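Local coordinates for oxysterol-binding protein homolog 3 (Saccharomyces cerevisiae, PDB 4IC4), which carries lipids, including sterols and phosphoinositides, in a hydrophobic pocket of its OSBP-related domain and transfers them between membranes through the cytosol, at residues V63-E77 against R114-F128. Residues are numbered along the deposited sequence; the frame is centred on the assembly and turned at random.
Sequences VTSNEPISILQLISE and RTLRKPFNPLLAETF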
loop_
_atom_site.group_PDB
_atom_site.type_symbol
_atom_site.label_atom_id
_atom_site.label_comp_id
_atom_site.label_asym_id
_atom_site.label_seq_id
_atom_site.Cartn_x
_atom_site.Cartn_y
_atom_site.Cartn_z
ATOM N N VAL A 63 -12.222 -16.332 -4.360
ATOM C CA VAL A 63 -11.613 -15.786 -3.154
ATOM C C VAL A 63 -10.229 -16.389 -2.890
ATOM O O VAL A 63 -9.410 -15.803 -2.184
ATOM C CB VAL A 63 -12.524 -16.013 -1.923
ATOM C CG1 VAL A 63 -12.540 -17.484 -1.541
ATOM C CG2 VAL A 63 -12.056 -15.152 -0.765
ATOM N N THR A 64 -9.963 -17.556 -3.472
ATOM C CA THR A 64 -8.677 -18.216 -3.284
ATOM C C THR A 64 -7.539 -17.491 -4.001
ATOM O O THR A 64 -6.362 -17.770 -3.752
ATOM C CB THR A 64 -8.735 -19.675 -3.767
ATOM O OG1 THR A 64 -9.274 -19.712 -5.093
ATOM C CG2 THR A 64 -9.601 -20.508 -2.831
ATOM N N SER A 65 -7.889 -16.563 -4.890
ATOM C CA SER A 65 -6.893 -15.780 -5.618
ATOM C C SER A 65 -6.449 -14.592 -4.769
ATOM O O SER A 65 -5.546 -13.850 -5.151
ATOM C CB SER A 65 -7.474 -15.247 -6.928
ATOM O OG SER A 65 -7.861 -16.294 -7.800
ATOM N N ASN A 66 -7.093 -14.415 -3.621
ATOM C CA ASN A 66 -6.782 -13.299 -2.733
ATOM C C ASN A 66 -5.918 -13.662 -1.531
ATOM O O ASN A 66 -5.717 -14.837 -1.210
ATOM C CB ASN A 66 -8.082 -12.694 -2.183
ATOM C CG ASN A 66 -8.953 -12.084 -3.257
ATOM O OD1 ASN A 66 -10.182 -12.108 -3.155
ATOM N ND2 ASN A 66 -8.335 -11.518 -4.279
ATOM N N GLU A 67 -5.400 -12.618 -0.888
ATOM C CA GLU A 67 -4.656 -12.733 0.359
ATOM C C GLU A 67 -5.644 -12.037 1.306
ATOM O O GLU A 67 -6.458 -11.221 0.858
ATOM C CB GLU A 67 -3.306 -12.009 0.293
ATOM C CG GLU A 67 -3.353 -10.586 -0.209
ATOM C CD GLU A 67 -1.975 -9.954 -0.272
ATOM O OE1 GLU A 67 -0.973 -10.701 -0.210
ATOM O OE2 GLU A 67 -1.894 -8.715 -0.392
ATOM N N PRO A 68 -5.594 -12.344 2.609
ATOM C CA PRO A 68 -6.523 -11.742 3.572
ATOM C C PRO A 68 -6.426 -10.278 3.994
ATOM O O PRO A 68 -6.443 -9.974 5.185
ATOM C CB PRO A 68 -6.445 -12.699 4.761
ATOM C CG PRO A 68 -5.022 -13.127 4.736
ATOM C CD PRO A 68 -4.742 -13.355 3.262
ATOM N N ILE A 69 -6.330 -9.379 3.021
ATOM C CA ILE A 69 -6.322 -7.936 3.294
ATOM C C ILE A 69 -6.943 -7.235 2.090
ATOM O O ILE A 69 -7.048 -7.821 1.008
ATOM C CB ILE A 69 -4.895 -7.334 3.525
ATOM C CG1 ILE A 69 -4.012 -7.551 2.297
ATOM C CG2 ILE A 69 -4.277 -7.902 4.796
ATOM C CD1 ILE A 69 -2.734 -6.730 2.344
ATOM N N SER A 70 -7.381 -5.992 2.279
ATOM C CA SER A 70 -7.972 -5.220 1.186
ATOM C C SER A 70 -6.888 -4.358 0.547
ATOM O O SER A 70 -5.790 -4.227 1.093
ATOM C CB SER A 70 -9.091 -4.314 1.705
ATOM O OG SER A 70 -8.555 -3.215 2.426
ATOM N N ILE A 71 -7.189 -3.759 -0.601
ATOM C CA ILE A 71 -6.192 -2.917 -1.258
ATOM C C ILE A 71 -5.843 -1.714 -0.380
ATOM O O ILE A 71 -4.711 -1.233 -0.402
ATOM C CB ILE A 71 -6.679 -2.424 -2.636
ATOM C CG1 ILE A 71 -6.891 -3.624 -3.562
ATOM C CG2 ILE A 71 -5.649 -1.463 -3.244
ATOM C CD1 ILE A 71 -7.381 -3.252 -4.948
ATOM N N LEU A 72 -6.808 -1.225 0.396
ATOM C CA LEU A 72 -6.530 -0.097 1.281
ATOM C C LEU A 72 -5.456 -0.511 2.282
ATOM O O LEU A 72 -4.560 0.271 2.607
ATOM C CB LEU A 72 -7.793 0.329 2.031
ATOM C CG LEU A 72 -8.938 0.896 1.186
ATOM C CD1 LEU A 72 -10.161 1.123 2.073
ATOM C CD2 LEU A 72 -8.502 2.195 0.529
ATOM N N GLN A 73 -5.547 -1.745 2.770
ATOM C CA GLN A 73 -4.565 -2.250 3.719
ATOM C C GLN A 73 -3.206 -2.449 3.031
ATOM O O GLN A 73 -2.161 -2.126 3.601
ATOM C CB GLN A 73 -5.082 -3.550 4.355
ATOM C CG GLN A 73 -6.288 -3.282 5.263
ATOM C CD GLN A 73 -6.979 -4.536 5.761
ATOM O OE1 GLN A 73 -7.348 -5.414 4.979
ATOM N NE2 GLN A 73 -7.179 -4.616 7.074
ATOM N N LEU A 74 -3.218 -2.956 1.799
ATOM C CA LEU A 74 -1.976 -3.156 1.055
ATOM C C LEU A 74 -1.223 -1.840 0.877
ATOM O O LEU A 74 -0.028 -1.753 1.156
ATOM C CB LEU A 74 -2.260 -3.739 -0.332
ATOM C CG LEU A 74 -1.043 -3.705 -1.267
ATOM C CD1 LEU A 74 0.011 -4.672 -0.762
ATOM C CD2 LEU A 74 -1.456 -4.066 -2.687
ATOM N N ILE A 75 -1.920 -0.812 0.408
ATOM C CA ILE A 75 -1.260 0.467 0.195
ATOM C C ILE A 75 -0.781 1.088 1.513
ATOM O O ILE A 75 0.193 1.845 1.530
ATOM C CB ILE A 75 -2.180 1.421 -0.583
ATOM C CG1 ILE A 75 -2.454 0.815 -1.965
ATOM C CG2 ILE A 75 -1.522 2.792 -0.723
ATOM C CD1 ILE A 75 -3.412 1.621 -2.820
ATOM N N SER A 76 -1.440 0.750 2.618
ATOM C CA SER A 76 -1.021 1.260 3.922
ATOM C C SER A 76 0.358 0.730 4.300
ATOM O O SER A 76 1.022 1.287 5.173
ATOM C CB SER A 76 -2.023 0.867 5.011
ATOM O OG SER A 76 -3.255 1.534 4.819
ATOM N N GLU A 77 0.786 -0.354 3.651
ATOM C CA GLU A 77 2.102 -0.919 3.931
ATOM C C GLU A 77 3.187 0.030 3.438
ATOM O O GLU A 77 4.369 -0.139 3.754
ATOM C CB GLU A 77 2.243 -2.301 3.284
ATOM C CG GLU A 77 1.312 -3.331 3.912
ATOM C CD GLU A 77 1.452 -4.717 3.316
ATOM O OE1 GLU A 77 2.491 -5.376 3.543
ATOM O OE2 GLU A 77 0.514 -5.143 2.614
ATOM N N ARG A 114 4.468 -13.778 -1.648
ATOM C CA ARG A 114 3.561 -12.632 -1.633
ATOM C C ARG A 114 3.010 -12.278 -3.014
ATOM O O ARG A 114 1.932 -11.692 -3.128
ATOM C CB ARG A 114 4.276 -11.405 -1.035
ATOM C CG ARG A 114 3.364 -10.210 -0.730
ATOM C CD ARG A 114 2.451 -10.498 0.459
ATOM N NE ARG A 114 1.358 -9.530 0.566
ATOM C CZ ARG A 114 1.418 -8.372 1.223
ATOM N NH1 ARG A 114 2.520 -8.002 1.860
ATOM N NH2 ARG A 114 0.355 -7.578 1.239
ATOM N N THR A 115 3.734 -12.640 -4.070
ATOM C CA THR A 115 3.286 -12.321 -5.422
ATOM C C THR A 115 2.263 -13.303 -6.006
ATOM O O THR A 115 1.765 -13.089 -7.111
ATOM C CB THR A 115 4.481 -12.232 -6.401
ATOM O OG1 THR A 115 5.040 -13.536 -6.591
ATOM C CG2 THR A 115 5.557 -11.298 -5.852
ATOM N N LEU A 116 1.939 -14.356 -5.260
ATOM C CA LEU A 116 0.995 -15.377 -5.723
ATOM C C LEU A 116 -0.477 -14.964 -5.672
ATOM O O LEU A 116 -1.273 -15.406 -6.503
ATOM C CB LEU A 116 1.184 -16.665 -4.918
ATOM C CG LEU A 116 2.532 -17.373 -5.076
ATOM C CD1 LEU A 116 2.674 -18.441 -4.012
ATOM C CD2 LEU A 116 2.628 -17.982 -6.466
ATOM N N ARG A 117 -0.840 -14.131 -4.701
ATOM C CA ARG A 117 -2.224 -13.676 -4.556
ATOM C C ARG A 117 -2.323 -12.153 -4.533
ATOM O O ARG A 117 -1.310 -11.458 -4.443
ATOM C CB ARG A 117 -2.845 -14.232 -3.272
ATOM C CG ARG A 117 -3.099 -15.735 -3.258
ATOM C CD ARG A 117 -2.126 -16.418 -2.329
ATOM N NE ARG A 117 -2.526 -17.777 -1.980
ATOM C CZ ARG A 117 -1.789 -18.594 -1.235
ATOM N NH1 ARG A 117 -0.616 -18.184 -0.766
ATOM N NH2 ARG A 117 -2.223 -19.815 -0.958
ATOM N N LYS A 118 -3.551 -11.641 -4.609
ATOM C CA LYS A 118 -3.800 -10.201 -4.602
ATOM C C LYS A 118 -4.788 -9.829 -3.495
ATOM O O LYS A 118 -5.561 -10.665 -3.037
ATOM C CB LYS A 118 -4.380 -9.760 -5.949
ATOM C CG LYS A 118 -5.803 -10.237 -6.197
ATOM C CD LYS A 118 -6.315 -9.782 -7.556
ATOM C CE LYS A 118 -7.752 -10.226 -7.778
ATOM N NZ LYS A 118 -8.667 -9.660 -6.744
ATOM N N PRO A 119 -4.765 -8.568 -3.043
ATOM C CA PRO A 119 -5.696 -8.160 -1.987
ATOM C C PRO A 119 -7.131 -8.096 -2.499
ATOM O O PRO A 119 -7.369 -8.058 -3.705
ATOM C CB PRO A 119 -5.194 -6.769 -1.594
ATOM C CG PRO A 119 -3.736 -6.804 -1.956
ATOM C CD PRO A 119 -3.746 -7.532 -3.280
ATOM N N PHE A 120 -8.084 -8.101 -1.573
ATOM C CA PHE A 120 -9.493 -7.982 -1.932
ATOM C C PHE A 120 -9.732 -6.568 -2.450
ATOM O O PHE A 120 -9.143 -5.605 -1.941
ATOM C CB PHE A 120 -10.385 -8.155 -0.706
ATOM C CG PHE A 120 -10.587 -9.578 -0.278
ATOM C CD1 PHE A 120 -11.837 -10.178 -0.408
ATOM C CD2 PHE A 120 -9.557 -10.297 0.313
ATOM C CE1 PHE A 120 -12.058 -11.472 0.051
ATOM C CE2 PHE A 120 -9.768 -11.591 0.777
ATOM C CZ PHE A 120 -11.025 -12.180 0.647
ATOM N N ASN A 121 -10.593 -6.434 -3.453
ATOM C CA ASN A 121 -10.934 -5.116 -3.972
ATOM C C ASN A 121 -11.860 -4.467 -2.945
ATOM O O ASN A 121 -12.885 -5.035 -2.576
ATOM C CB ASN A 121 -11.680 -5.226 -5.304
ATOM C CG ASN A 121 -10.812 -5.767 -6.413
ATOM O OD1 ASN A 121 -9.746 -5.229 -6.696
ATOM N ND2 ASN A 121 -11.270 -6.836 -7.055
ATOM N N PRO A 122 -11.504 -3.274 -2.457
ATOM C CA PRO A 122 -12.385 -2.638 -1.475
ATOM C C PRO A 122 -13.703 -2.239 -2.130
ATOM O O PRO A 122 -13.796 -2.124 -3.351
ATOM C CB PRO A 122 -11.592 -1.409 -1.038
ATOM C CG PRO A 122 -10.165 -1.781 -1.322
ATOM C CD PRO A 122 -10.265 -2.502 -2.638
ATOM N N LEU A 123 -14.721 -2.036 -1.309
ATOM C CA LEU A 123 -16.010 -1.601 -1.812
ATOM C C LEU A 123 -15.964 -0.076 -1.851
ATOM O O LEU A 123 -15.186 0.543 -1.129
ATOM C CB LEU A 123 -17.124 -2.035 -0.860
ATOM C CG LEU A 123 -17.237 -3.539 -0.622
ATOM C CD1 LEU A 123 -18.274 -3.803 0.462
ATOM C CD2 LEU A 123 -17.613 -4.240 -1.924
ATOM N N LEU A 124 -16.767 0.535 -2.712
ATOM C CA LEU A 124 -16.812 1.983 -2.738
ATOM C C LEU A 124 -17.246 2.418 -1.330
ATOM O O LEU A 124 -18.186 1.860 -0.761
ATOM C CB LEU A 124 -17.826 2.467 -3.776
ATOM C CG LEU A 124 -18.070 3.974 -3.844
ATOM C CD1 LEU A 124 -16.791 4.710 -4.214
ATOM C CD2 LEU A 124 -19.147 4.240 -4.883
ATOM N N ALA A 125 -16.542 3.399 -0.774
ATOM C CA ALA A 125 -16.827 3.939 0.555
ATOM C C ALA A 125 -16.261 3.093 1.690
ATOM O O ALA A 125 -16.449 3.416 2.862
ATOM C CB ALA A 125 -18.331 4.153 0.742
ATOM N N GLU A 126 -15.590 1.998 1.348
ATOM C CA GLU A 126 -14.947 1.185 2.371
ATOM C C GLU A 126 -13.797 2.060 2.886
ATOM O O GLU A 126 -13.227 2.862 2.140
ATOM C CB GLU A 126 -14.396 -0.111 1.763
ATOM C CG GLU A 126 -13.621 -0.994 2.739
ATOM C CD GLU A 126 -13.273 -2.353 2.149
ATOM O OE1 GLU A 126 -12.266 -2.956 2.577
ATOM O OE2 GLU A 126 -14.013 -2.825 1.260
ATOM N N THR A 127 -13.454 1.900 4.156
ATOM C CA THR A 127 -12.384 2.684 4.750
ATOM C C THR A 127 -11.402 1.788 5.484
ATOM O O THR A 127 -11.660 0.605 5.703
ATOM C CB THR A 127 -12.944 3.696 5.775
ATOM O OG1 THR A 127 -13.718 2.996 6.761
ATOM C CG2 THR A 127 -13.812 4.734 5.089
ATOM N N PHE A 128 -10.256 2.348 5.827
ATOM C CA PHE A 128 -9.286 1.617 6.615
ATOM C C PHE A 128 -8.471 2.615 7.401
ATOM O O PHE A 128 -7.802 3.474 6.832
ATOM C CB PHE A 128 -8.346 0.759 5.770
ATOM C CG PHE A 128 -7.289 0.063 6.582
ATOM C CD1 PHE A 128 -7.642 -0.884 7.542
ATOM C CD2 PHE A 128 -5.944 0.383 6.420
ATOM C CE1 PHE A 128 -6.670 -1.500 8.333
ATOM C CE2 PHE A 128 -4.963 -0.226 7.205
ATOM C CZ PHE A 128 -5.325 -1.173 8.167
HETATM O O HOH W 1 -0.143 -12.840 -1.394
HETATM O O HOH W 2 -0.532 -9.006 -2.799
#
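Arg114 bridges two glutamates with the rim of its guanidinium group. It meets Glu77 end-on, NH1 to OE1 and NH2 to OE2 (2.8 Å for the latter), each carboxylate oxygen using its syn lone pair and the NH2 bond running nearly straight at 178°. Glu77 OE1 is also hydrogen-bonded to Thr302 OG1. Glu67 is gripped side-on: Arg114 NE lies 2.7 Å from Glu67 OE1, while NH2 approaches OE2 from above the carboxylate plane, the two flat groups being turned 39° apart. Four bonds thus fix the rotation of the guanidinium; the arginine chain leaves the backbone with CG opposite N, bends at chi2 (71°) and turns again at chi4, which swings the group between the two carboxylates.

Beside this network, Pro119 CG packs 3.6 Å from Leu74 CD2. The backbones pair in parallel, Asn66 with Lys118 and Ser70 with Phe120, and the register slips by two residues between them, a beta bulge that holds the inverse gamma turn at Pro68. Lys118 O accepts from Glu67 N and Asn66 ND2 on opposite faces of its plane. This pairing belongs to the OSBP-related domain, and Lys118 is one of its PI(4)P-binding residues. Asn66 OD1, which is bonded to Lys342, sits 3.6 Å above the centre of the Phe120 ring, whereas Glu67 O lies at that ring's edge.

Farther along, Ser70 is the N-cap of helix 71-76 and forms a capping box with Gln73: its N-H goes to Gln73 OE1, while the return bond from Gln73 N to Ser70 OG, which also pairs with Ser321, is weak. The same glutamine lays its CG over the face of Phe128, 3.5 Å from the ring centroid, while the Ser76 hydroxyl, donating to Leu72 O, is held at the ring edge. Leu72 fits between Pro122 and Phe128, its CG 3.9 Å from Pro122 CG.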